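Local coordinates for protein type II secretion ATPase XpsE (Xanthomonas campestris, PDB 2D28) that belongs to the type II secretion ATPases, here represented by the N-terminal domain of XpsE, a GspE-type component of the bacterial protein export machinery, at residues A[2-6]-A[7-11]; A[35-39]-A[40-44]. The protein carries 1 engineered substitution. All coordinates share one frame; numbering follows the deposited sequence.

In the fold
Both contacts are helix starts in the N-terminal part of the chain, and they come in series: contact 1 (2-6 with 7-11) opens helix 6-16, and contact 2 (35-39 with 40-44) opens helix 39-45. Their centres lie about 15 Å apart, and the two helices pack on each other. E7 lies against L39 and L40, while I10 and V11 meet L40, with V11 CG2 3.9 Å from L40 CD2. The three-stranded sheet contributes no strand to either contact. Each contact thus spans the start of one helix, and L40 joins the two in a shared apolar patch of this small helical region.

Contact 1 (A[2-6]-A[7-11]); sequences EQRSA and ETRIV
R4 runs along the flank of the helix start and lays its guanidinium against the aliphatic part of R9, whose CG sits over one face of that group. The two arginine chains cross at about a right angle, with R4 NH2 3.8 Å from R9 CD. R4 CG lies anti to its own carbonyl carbon (chi1 -52°), and a bend at chi3 turns the charged end, which makes a salt bridge through NH1 to E12, one turn further along the helix than T8. The backbone of R4 is used too: a water donates to R4 O at 2.8 Å and accepts from R9 NH2, tying the loop to the R9 side chain.

S5 is the N-cap. Its OG takes the N-H of T8 in a fairly straight bond, 3.0 Å from OG to N with 163° at the hydrogen, and T8 OG1 lies at the same distance from S5 OG. S5 O accepts from R9 N at 3.1 Å, the donor tilted 22° from the carbonyl plane.

A6 supplies the next carbonyl. Its O receives I10 N at 2.9 Å and a weak, more bent bond from R9 N, while I10 CG1 rests against A6 O. I10 then carries on to T57, C58 and V61 of helix 51-62.

Serine thus supplies an acceptor for an N-H at the helix start, where no preceding turn provides a carbonyl. Between the arginines, the contact is made by carbon against guanidinium; E12 would offset the charge of R4, while the water links R9 to the loop.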
ATOM      1  N   GLU A   2      20.308  -5.785   5.329  1.00 53.52           N
ATOM      2  CA  GLU A   2      20.712  -5.199   4.062  1.00 52.11           C
ATOM      3  C   GLU A   2      20.803  -6.155   2.831  1.00 48.93           C
ATOM      4  O   GLU A   2      21.523  -5.823   1.880  1.00 48.71           O
ATOM      5  CB  GLU A   2      22.094  -4.522   4.340  1.00 52.30           C
ATOM      6  CG  GLU A   2      22.436  -3.207   3.649  1.00 55.14           C
ATOM      7  CD  GLU A   2      23.964  -2.928   3.644  1.00 59.10           C
ATOM      8  OE1 GLU A   2      24.675  -3.186   4.670  1.00 60.26           O
ATOM      9  OE2 GLU A   2      24.466  -2.456   2.598  1.00 59.34           O
ATOM     10  N   GLN A   3      20.082  -7.298   2.804  1.00 45.48           N
ATOM     11  CA  GLN A   3      20.313  -8.284   1.701  1.00 42.36           C
ATOM     12  C   GLN A   3      19.759  -7.799   0.335  1.00 39.43           C
ATOM     13  O   GLN A   3      20.554  -7.596  -0.597  1.00 38.32           O
ATOM     14  CB  GLN A   3      19.855  -9.727   2.053  1.00 43.32           C
ATOM     15  CG  GLN A   3      20.956 -10.750   2.257  1.00 42.97           C
ATOM     16  CD  GLN A   3      22.111 -10.233   3.120  1.00 45.20           C
ATOM     17  OE1 GLN A   3      23.214 -10.086   2.620  1.00 45.32           O
ATOM     18  NE2 GLN A   3      21.847  -9.933   4.401  1.00 46.80           N
ATOM     19  N   ARG A   4      18.438  -7.612   0.212  1.00 34.15           N
ATOM     20  CA  ARG A   4      17.842  -6.967  -0.976  1.00 30.38           C
ATOM     21  C   ARG A   4      16.659  -6.027  -0.591  1.00 26.81           C
ATOM     22  O   ARG A   4      16.057  -6.233   0.471  1.00 24.16           O
ATOM     23  CB  ARG A   4      17.314  -8.041  -1.874  1.00 31.08           C
ATOM     24  CG  ARG A   4      18.343  -9.101  -2.179  1.00 31.69           C
ATOM     25  CD  ARG A   4      17.835 -10.060  -3.127  1.00 32.54           C
ATOM     26  NE  ARG A   4      16.865 -10.948  -2.512  1.00 27.32           N
ATOM     27  CZ  ARG A   4      16.137 -11.767  -3.246  1.00 28.71           C
ATOM     28  NH1 ARG A   4      16.333 -11.751  -4.559  1.00 32.76           N
ATOM     29  NH2 ARG A   4      15.247 -12.603  -2.711  1.00 23.41           N
ATOM     30  N   SER A   5      16.360  -5.010  -1.424  1.00 23.22           N
ATOM     31  CA  SER A   5      15.211  -4.082  -1.153  1.00 22.27           C
ATOM     32  C   SER A   5      13.865  -4.837  -1.172  1.00 19.34           C
ATOM     33  O   SER A   5      13.788  -5.839  -1.837  1.00 17.82           O
ATOM     34  CB  SER A   5      15.231  -2.841  -2.111  1.00 22.38           C
ATOM     35  OG  SER A   5      14.445  -3.023  -3.255  1.00 25.44           O
ATOM     36  N   ALA A   6      12.851  -4.356  -0.437  1.00 18.32           N
ATOM     37  CA  ALA A   6      11.481  -4.915  -0.434  1.00 18.28           C
ATOM     38  C   ALA A   6      10.920  -4.827  -1.882  1.00 18.20           C
ATOM     39  O   ALA A   6      10.421  -5.794  -2.429  1.00 14.82           O
ATOM     40  CB  ALA A   6      10.593  -4.168   0.522  1.00 17.62           C
ATOM     41  N   GLU A   7      11.098  -3.681  -2.540  1.00 19.12           N
ATOM     42  CA  GLU A   7      10.697  -3.564  -3.951  1.00 20.57           C
ATOM     43  C   GLU A   7      11.329  -4.604  -4.895  1.00 20.36           C
ATOM     44  O   GLU A   7      10.625  -5.181  -5.745  1.00 21.33           O
ATOM     45  CB  GLU A   7      10.993  -2.144  -4.485  1.00 22.09           C
ATOM     46  CG  GLU A   7      10.568  -1.962  -5.924  1.00 26.84           C
ATOM     47  CD  GLU A   7      11.131  -0.675  -6.529  1.00 35.90           C
ATOM     48  OE1 GLU A   7      10.542   0.379  -6.206  1.00 41.57           O
ATOM     49  OE2 GLU A   7      12.141  -0.755  -7.296  1.00 39.70           O
ATOM     50  N   THR A   8      12.633  -4.828  -4.761  1.00 19.16           N
ATOM     51  CA  THR A   8      13.343  -5.835  -5.538  1.00 20.88           C
ATOM     52  C   THR A   8      12.809  -7.266  -5.281  1.00 18.83           C
ATOM     53  O   THR A   8      12.633  -8.028  -6.216  1.00 18.00           O
ATOM     54  CB  THR A   8      14.822  -5.759  -5.239  1.00 22.83           C
ATOM     55  OG1 THR A   8      15.330  -4.497  -5.696  1.00 28.04           O
ATOM     56  CG2 THR A   8      15.654  -6.801  -6.032  1.00 25.76           C
ATOM     57  N   ARG A   9      12.481  -7.573  -4.030  1.00 15.39           N
ATOM     58  CA  ARG A   9      12.049  -8.916  -3.682  1.00 15.00           C
ATOM     59  C   ARG A   9      10.646  -9.080  -4.225  1.00 13.49           C
ATOM     60  O   ARG A   9      10.225 -10.172  -4.587  1.00 13.51           O
ATOM     61  CB  ARG A   9      12.066  -9.088  -2.150  1.00 13.84           C
ATOM     62  CG  ARG A   9      13.479  -9.164  -1.543  1.00 17.64           C
ATOM     63  CD  ARG A   9      13.487 -10.242  -0.358  1.00 26.34           C
ATOM     64  NE  ARG A   9      13.052  -9.464   0.688  1.00 18.03           N
ATOM     65  CZ  ARG A   9      12.232  -9.633   1.700  1.00 17.81           C
ATOM     66  NH1 ARG A   9      11.698 -10.737   2.215  1.00 11.86           N
ATOM     67  NH2 ARG A   9      12.027  -8.488   2.297  1.00 12.18           N
ATOM     68  N   ILE A  10       9.870  -8.002  -4.217  1.00 13.77           N
ATOM     69  CA  ILE A  10       8.492  -8.033  -4.734  1.00 12.92           C
ATOM     70  C   ILE A  10       8.505  -8.226  -6.291  1.00 14.07           C
ATOM     71  O   ILE A  10       7.759  -9.040  -6.818  1.00 14.20           O
ATOM     72  CB  ILE A  10       7.676  -6.776  -4.314  1.00 13.32           C
ATOM     73  CG1 ILE A  10       7.389  -6.844  -2.830  1.00 15.66           C
ATOM     74  CG2 ILE A  10       6.373  -6.720  -5.048  1.00 15.32           C
ATOM     75  CD1 ILE A  10       6.968  -5.571  -2.137  1.00 17.32           C
ATOM     76  N   VAL A  11       9.300  -7.455  -6.982  1.00 15.52           N
ATOM     77  CA  VAL A  11       9.489  -7.668  -8.401  1.00 17.21           C
ATOM     78  C   VAL A  11       9.930  -9.097  -8.715  1.00 17.23           C
ATOM     79  O   VAL A  11       9.393  -9.730  -9.607  1.00 16.44           O
ATOM     80  CB  VAL A  11      10.508  -6.670  -8.992  1.00 17.57           C
ATOM     81  CG1 VAL A  11      10.821  -7.018 -10.459  1.00 20.09           C
ATOM     82  CG2 VAL A  11       9.947  -5.290  -8.949  1.00 20.14           C
TER
HETATM   83  O   HOH W   1      13.838  -6.339   2.096  1.00 18.46           O

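Contact 2 (A[35-39]-A[40-44]); sequences SGMGL and LALLG
Selenomethionine M37 leans against the first turn of helix 39-45, its CG set into the notch between A41 and L42. CG lies 3.7 Å from A41 CB on one hand and 3.8 Å from L42 CB on the other. With CG anti to the backbone N (chi1 -151°), the chain runs on past the helix backbone, crossing L42 at about a right angle. The selenium then meets the L42 branch, SE to CD1 3.9 Å, and the terminal CE comes near A41 O and CB.

G38, at the N-cap position, has no side chain that could cap the helix; its carbonyl begins the run of main-chain bonds. G38 O accepts from L42 N at 2.9 Å, with the donor tilted 24° from the carbonyl plane. The small methyl of A41 fits close beside the same oxygen, 3.4 Å from CB to O.

One step on, L39 and L43 make a second, looser fit. L39 CD1 and L43 CG are 4.2 Å apart, the two chains crossing obliquely, and L43 CG also packs over L39 O. That oxygen receives L43 N in a nearly straight bond, 3.0 Å long with 174° at the hydrogen. L43 extends to A28, L48 and V49, while L40 turns to V11 and L14 of helix 6-16.

The side-chain contacts across this helix start are apolar, and its direction-specific bonds are main-chain ones. Carbon atoms of M37, A41 and L42 beside the G38 carbonyl, and of L42 and L43 beside that of L39, would partly shield these hydrogen bonds from water.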
ATOM      1  N   SER A  35       7.724   9.333 -14.776  1.00 60.94           N
ATOM      2  CA  SER A  35       6.613  10.272 -14.534  1.00 60.90           C
ATOM      3  C   SER A  35       6.945  11.032 -13.257  1.00 60.13           C
ATOM      4  O   SER A  35       6.907  12.268 -13.206  1.00 60.77           O
ATOM      5  CB  SER A  35       5.295   9.543 -14.416  1.00 61.12           C
ATOM      6  N   GLY A  36       7.168  10.243 -12.218  1.00 58.40           N
ATOM      7  CA  GLY A  36       8.328  10.348 -11.348  1.00 56.75           C
ATOM      8  C   GLY A  36       8.627   8.867 -11.255  1.00 54.88           C
ATOM      9  O   GLY A  36       9.445   8.281 -11.989  1.00 55.39           O
HETATM   10  N   MSE A  37       7.872   8.255 -10.354  1.00 51.87           N
HETATM   11  CA  MSE A  37       7.415   6.890 -10.495  1.00 48.42           C
HETATM   12  C   MSE A  37       8.414   5.799 -10.149  1.00 44.06           C
HETATM   13  O   MSE A  37       9.378   5.532 -10.883  1.00 42.47           O
HETATM   14  CB  MSE A  37       6.875   6.675 -11.901  1.00 49.48           C
HETATM   15  CG  MSE A  37       5.819   5.628 -11.952  1.00 51.09           C
HETATM   16 SE   MSE A  37       4.373   6.196 -13.035  1.00 58.08          SE
HETATM   17  CE  MSE A  37       2.974   6.446 -11.606  1.00 53.72           C
ATOM     18  N   GLY A  38       8.137   5.163  -9.021  1.00 40.02           N
ATOM     19  CA  GLY A  38       8.813   3.929  -8.654  1.00 36.98           C
ATOM     20  C   GLY A  38       8.590   2.842  -9.702  1.00 32.91           C
ATOM     21  O   GLY A  38       7.719   2.954 -10.552  1.00 31.11           O
ATOM     22  N   LEU A  39       9.364   1.776  -9.620  1.00 29.65           N
ATOM     23  CA  LEU A  39       9.253   0.698 -10.603  1.00 28.06           C
ATOM     24  C   LEU A  39       7.878   0.050 -10.491  1.00 25.12           C
ATOM     25  O   LEU A  39       7.181  -0.122 -11.512  1.00 22.76           O
ATOM     26  CB  LEU A  39      10.395  -0.338 -10.461  1.00 28.98           C
ATOM     27  CG  LEU A  39      10.329  -1.567 -11.371  1.00 28.37           C
ATOM     28  CD1 LEU A  39      10.116  -1.138 -12.853  1.00 28.81           C
ATOM     29  CD2 LEU A  39      11.593  -2.349 -11.211  1.00 31.08           C
ATOM     30  N   LEU A  40       7.451  -0.299  -9.277  1.00 20.77           N
ATOM     31  CA  LEU A  40       6.195  -1.021  -9.151  1.00 19.88           C
ATOM     32  C   LEU A  40       4.978  -0.134  -9.540  1.00 21.55           C
ATOM     33  O   LEU A  40       4.026  -0.574 -10.155  1.00 19.61           O
ATOM     34  CB  LEU A  40       6.000  -1.523  -7.723  1.00 20.85           C
ATOM     35  CG  LEU A  40       6.908  -2.713  -7.369  1.00 19.21           C
ATOM     36  CD1 LEU A  40       6.910  -2.926  -5.867  1.00 23.03           C
ATOM     37  CD2 LEU A  40       6.407  -3.981  -8.087  1.00 17.96           C
ATOM     38  N   ALA A  41       5.045   1.115  -9.128  1.00 23.13           N
ATOM     39  CA  ALA A  41       4.168   2.220  -9.655  1.00 25.17           C
ATOM     40  C   ALA A  41       4.100   2.261 -11.162  1.00 25.32           C
ATOM     41  O   ALA A  41       3.020   2.300 -11.698  1.00 28.83           O
ATOM     42  CB  ALA A  41       4.696   3.599  -9.107  1.00 25.00           C
ATOM     43  N   LEU A  42       5.230   2.189 -11.849  1.00 26.85           N
ATOM     44  CA  LEU A  42       5.250   2.318 -13.297  1.00 27.11           C
ATOM     45  C   LEU A  42       4.592   1.093 -13.938  1.00 27.54           C
ATOM     46  O   LEU A  42       3.771   1.244 -14.849  1.00 27.61           O
ATOM     47  CB  LEU A  42       6.654   2.471 -13.807  1.00 28.31           C
ATOM     48  CG  LEU A  42       6.833   2.653 -15.307  1.00 29.25           C
ATOM     49  CD1 LEU A  42       6.147   3.950 -15.743  1.00 34.47           C
ATOM     50  CD2 LEU A  42       8.298   2.657 -15.642  1.00 33.88           C
ATOM     51  N   LEU A  43       4.926  -0.101 -13.422  1.00 24.70           N
ATOM     52  CA  LEU A  43       4.276  -1.346 -13.831  1.00 24.03           C
ATOM     53  C   LEU A  43       2.782  -1.323 -13.668  1.00 24.13           C
ATOM     54  O   LEU A  43       2.045  -1.812 -14.528  1.00 24.17           O
ATOM     55  CB  LEU A  43       4.882  -2.576 -13.069  1.00 23.32           C
ATOM     56  CG  LEU A  43       6.358  -2.859 -13.342  1.00 22.23           C
ATOM     57  CD1 LEU A  43       6.945  -3.851 -12.347  1.00 21.26           C
ATOM     58  CD2 LEU A  43       6.540  -3.391 -14.805  1.00 23.18           C
ATOM     59  N   GLY A  44       2.299  -0.778 -12.564  1.00 24.93           N
ATOM     60  CA  GLY A  44       0.884  -0.630 -12.375  1.00 26.52           C
ATOM     61  C   GLY A  44       0.297   0.339 -13.404  1.00 29.55           C
ATOM     62  O   GLY A  44      -0.795   0.092 -13.953  1.00 29.90           O
TER